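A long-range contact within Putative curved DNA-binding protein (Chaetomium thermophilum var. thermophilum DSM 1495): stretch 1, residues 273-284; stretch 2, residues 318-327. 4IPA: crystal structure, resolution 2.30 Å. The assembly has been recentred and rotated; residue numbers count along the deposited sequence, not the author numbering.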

# COMPACT_ATOMS: atom_id res chain seq x y z
N LEU A 273 7.38 -5.28 -11.11
CA LEU A 273 7.64 -4.65 -9.82
C LEU A 273 8.71 -5.42 -9.05
O LEU A 273 8.58 -6.62 -8.83
CB LEU A 273 6.35 -4.57 -9.01
CG LEU A 273 6.42 -3.83 -7.67
CD1 LEU A 273 6.64 -2.34 -7.92
CD2 LEU A 273 5.13 -4.05 -6.89
N HIS A 274 9.78 -4.73 -8.64
CA HIS A 274 10.91 -5.37 -7.97
C HIS A 274 11.54 -4.41 -6.95
O HIS A 274 11.19 -3.24 -6.90
CB HIS A 274 12.02 -5.75 -8.98
CG HIS A 274 11.57 -6.62 -10.11
ND1 HIS A 274 12.03 -7.91 -10.29
CD2 HIS A 274 10.75 -6.36 -11.15
CE1 HIS A 274 11.49 -8.42 -11.38
NE2 HIS A 274 10.70 -7.51 -11.92
N ARG A 275 12.47 -4.91 -6.15
CA ARG A 275 13.31 -4.05 -5.32
C ARG A 275 14.64 -4.73 -5.02
O ARG A 275 14.71 -5.95 -4.93
CB ARG A 275 12.60 -3.64 -4.03
CG ARG A 275 12.68 -4.65 -2.91
CD ARG A 275 12.11 -4.06 -1.62
NE ARG A 275 12.14 -5.02 -0.52
CZ ARG A 275 13.18 -5.19 0.30
NH1 ARG A 275 14.28 -4.47 0.15
NH2 ARG A 275 13.11 -6.09 1.26
N ARG A 276 15.69 -3.93 -4.87
CA ARG A 276 16.99 -4.44 -4.46
C ARG A 276 16.93 -4.95 -3.04
O ARG A 276 16.33 -4.31 -2.19
CB ARG A 276 18.03 -3.32 -4.51
CG ARG A 276 19.06 -3.49 -5.59
CD ARG A 276 20.04 -2.32 -5.59
NE ARG A 276 21.10 -2.55 -4.63
CZ ARG A 276 21.26 -1.86 -3.50
NH1 ARG A 276 20.43 -0.88 -3.19
NH2 ARG A 276 22.27 -2.17 -2.69
N THR A 277 17.55 -6.11 -2.78
CA THR A 277 17.74 -6.61 -1.41
C THR A 277 19.18 -6.37 -0.97
O THR A 277 20.01 -5.89 -1.74
CB THR A 277 17.49 -8.12 -1.29
OG1 THR A 277 18.50 -8.84 -2.00
CG2 THR A 277 16.11 -8.50 -1.82
N ASN A 278 19.49 -6.74 0.27
CA ASN A 278 20.85 -6.58 0.78
C ASN A 278 21.76 -7.82 0.61
O ASN A 278 22.90 -7.82 1.07
CB ASN A 278 20.85 -6.07 2.24
CG ASN A 278 20.50 -4.59 2.34
OD1 ASN A 278 19.56 -4.21 3.04
ND2 ASN A 278 21.25 -3.74 1.64
N ASN A 279 21.26 -8.85 -0.07
CA ASN A 279 22.09 -10.01 -0.42
C ASN A 279 23.32 -9.66 -1.25
O ASN A 279 23.29 -8.75 -2.08
CB ASN A 279 21.26 -11.08 -1.14
CG ASN A 279 20.24 -11.75 -0.24
OD1 ASN A 279 20.41 -11.81 0.98
ND2 ASN A 279 19.17 -12.26 -0.84
N THR A 280 24.41 -10.40 -1.04
CA THR A 280 25.69 -10.07 -1.66
C THR A 280 26.07 -10.93 -2.87
O THR A 280 27.18 -10.80 -3.39
CB THR A 280 26.84 -10.16 -0.65
OG1 THR A 280 26.79 -11.43 0.02
CG2 THR A 280 26.72 -9.03 0.37
N TYR A 281 25.16 -11.80 -3.31
CA TYR A 281 25.40 -12.66 -4.47
C TYR A 281 26.17 -11.92 -5.56
O TYR A 281 25.83 -10.79 -5.91
CB TYR A 281 24.07 -13.20 -5.01
CG TYR A 281 24.21 -14.07 -6.24
CD1 TYR A 281 24.62 -15.38 -6.14
CD2 TYR A 281 23.89 -13.57 -7.50
CE1 TYR A 281 24.74 -16.20 -7.28
CE2 TYR A 281 24.00 -14.38 -8.64
CZ TYR A 281 24.43 -15.68 -8.52
OH TYR A 281 24.54 -16.48 -9.64
N ALA A 282 27.21 -12.54 -6.10
CA ALA A 282 27.97 -11.90 -7.17
C ALA A 282 27.38 -12.20 -8.55
O ALA A 282 27.30 -13.36 -8.96
CB ALA A 282 29.42 -12.32 -7.11
N LEU A 283 26.95 -11.16 -9.25
CA LEU A 283 26.37 -11.32 -10.58
C LEU A 283 27.44 -11.62 -11.61
O LEU A 283 28.48 -10.97 -11.64
CB LEU A 283 25.57 -10.08 -10.96
CG LEU A 283 24.39 -9.79 -10.03
CD1 LEU A 283 23.87 -8.38 -10.24
CD2 LEU A 283 23.28 -10.84 -10.22
N LYS A 284 27.19 -12.62 -12.46
CA LYS A 284 28.15 -13.00 -13.48
C LYS A 284 27.92 -12.29 -14.81
O LYS A 284 28.86 -12.00 -15.55
CB LYS A 284 28.13 -14.52 -13.69
CG LYS A 284 28.58 -15.30 -12.45
CD LYS A 284 28.66 -16.79 -12.70
CE LYS A 284 29.33 -17.50 -11.53
NZ LYS A 284 29.47 -18.98 -11.75
N GLY A 318 18.92 -8.41 -17.74
CA GLY A 318 19.60 -8.38 -16.47
C GLY A 318 18.75 -8.80 -15.27
O GLY A 318 19.26 -9.34 -14.30
N VAL A 319 17.44 -8.55 -15.34
CA VAL A 319 16.59 -8.86 -14.20
C VAL A 319 16.61 -10.35 -13.85
O VAL A 319 16.52 -10.73 -12.68
CB VAL A 319 15.13 -8.39 -14.39
CG1 VAL A 319 14.39 -9.28 -15.40
CG2 VAL A 319 14.42 -8.42 -13.04
N ILE A 320 16.75 -11.19 -14.87
CA ILE A 320 16.73 -12.64 -14.68
C ILE A 320 17.74 -13.11 -13.62
O ILE A 320 17.34 -13.68 -12.60
CB ILE A 320 16.96 -13.38 -16.00
CG1 ILE A 320 15.88 -12.98 -17.01
CG2 ILE A 320 17.04 -14.89 -15.76
CD1 ILE A 320 16.03 -13.61 -18.40
N GLU A 321 19.03 -12.85 -13.85
CA GLU A 321 20.03 -13.26 -12.88
C GLU A 321 19.88 -12.55 -11.53
O GLU A 321 20.16 -13.11 -10.47
CB GLU A 321 21.45 -13.04 -13.40
CG GLU A 321 22.49 -13.73 -12.52
CD GLU A 321 23.93 -13.41 -12.90
OE1 GLU A 321 24.16 -12.41 -13.61
OE2 GLU A 321 24.81 -14.19 -12.49
N CYS A 322 19.44 -11.30 -11.57
CA CYS A 322 19.29 -10.54 -10.33
C CYS A 322 18.25 -11.20 -9.42
O CYS A 322 18.43 -11.24 -8.20
CB CYS A 322 18.94 -9.08 -10.63
SG CYS A 322 20.30 -8.05 -11.31
N VAL A 323 17.17 -11.70 -10.01
CA VAL A 323 16.11 -12.36 -9.25
C VAL A 323 16.55 -13.76 -8.83
O VAL A 323 16.38 -14.17 -7.68
CB VAL A 323 14.80 -12.47 -10.07
CG1 VAL A 323 13.76 -13.37 -9.35
CG2 VAL A 323 14.25 -11.08 -10.36
N ARG A 324 17.11 -14.50 -9.78
CA ARG A 324 17.56 -15.84 -9.50
C ARG A 324 18.56 -15.78 -8.35
O ARG A 324 18.53 -16.61 -7.45
CB ARG A 324 18.16 -16.50 -10.74
CG ARG A 324 18.47 -17.99 -10.55
CD ARG A 324 17.20 -18.84 -10.35
NE ARG A 324 16.34 -18.86 -11.54
CZ ARG A 324 16.57 -19.59 -12.64
NH1 ARG A 324 17.64 -20.37 -12.72
NH2 ARG A 324 15.72 -19.52 -13.66
N GLY A 325 19.42 -14.77 -8.37
CA GLY A 325 20.47 -14.65 -7.37
C GLY A 325 20.02 -14.09 -6.04
O GLY A 325 20.79 -14.08 -5.08
N GLY A 326 18.78 -13.61 -5.98
CA GLY A 326 18.27 -13.04 -4.75
C GLY A 326 18.68 -11.60 -4.41
O GLY A 326 18.46 -11.17 -3.28
N VAL A 327 19.25 -10.87 -5.36
CA VAL A 327 19.63 -9.47 -5.11
C VAL A 327 18.50 -8.52 -5.48
O VAL A 327 18.45 -7.40 -4.98
CB VAL A 327 20.94 -9.05 -5.84
CG1 VAL A 327 22.10 -9.95 -5.46
CG2 VAL A 327 20.73 -9.08 -7.35

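Where a chain leaves a helix, its backbone carbonyls can be bound by donors from a distant segment. The contact between residues 273-284 and 318-327 of this putative curved DNA-binding protein is a compact example. Its strongest polar interactions gather where the chain has just left the helix. The amide N of Thr277 donates to the carbonyl O of Val327 at 2.7 Å, with an N-H...O angle of 172°, so the bond is nearly straight. One residue back, the O of Gly326 accepts twice: from OG1 of Thr277 at 2.7 Å and from ND2 of Asn279 at 2.8 Å, the latter more bent, at 146°. Thr277 thus binds two successive carbonyls, one through its backbone and one through its side chain. Its OG1 also accepts a weak hydrogen bond from the N of Asn279, 3.4 Å away, which ties the two donor residues to each other. The O of Val327 is approached as well by CA of Arg276 at 3.3 Å, a CA-H...O contact beside the amide bond.

These carbonyls follow a Schellman motif, whose own bonds serve the carbonyls of the last turn. The N of Gly326 bonds back to the O of Val323 at 3.0 Å, and the N of Val327 to the O of Cys322, also at 3.0 Å. Gly326 takes a positive phi of 79°, and at its backbone angles a CB would be jammed against the preceding carbonyl O; glycine is called for by the turn itself. An ideal CB would also lie a tight 3.3 Å from ND2 of Asn279.

A second polar anchor lies farther back along the helix. Glu321, extended with chi1 and chi2 both t, receives the N of Lys284 on OE2 at 2.9 Å and 171°. The bond is to the lysine backbone, while that residue's side-chain end leads away. In sequence, the two sets of bonds lie at Thr277 and Asn279 on one side of Tyr281 and Leu283 and at Lys284 on the other.

Between them, packing takes over. The ring of Tyr281 lies against the backbone at Gly325, whose CA sits 3.9 Å from the ring centroid and 22° off the normal, a CH-pi contact over the face. The absence of a side chain makes this approach possible: an ideal CB on Gly325 would fall 2.3 Å from CD2 of Tyr281, a clash. Val327 has more surface covered by the other stretch than any other residue here, although its CA-to-CB bond points away. Its CG1 meets CB of Tyr281 at 3.8 Å, and its CG2 lies 4.2 Å from CD2 of Leu283. Leu283 also reaches the helix, placing CD1 3.7 Å from SG of Cys322 and CD2 3.8 Å from CD of Glu321.

On the strand, His274 adds a smaller patch, its CE1 lying 3.4 Å from CG2 of Val319, while CG2 of Val323 meets the ring edge, 3.9 Å from ND1 of His274.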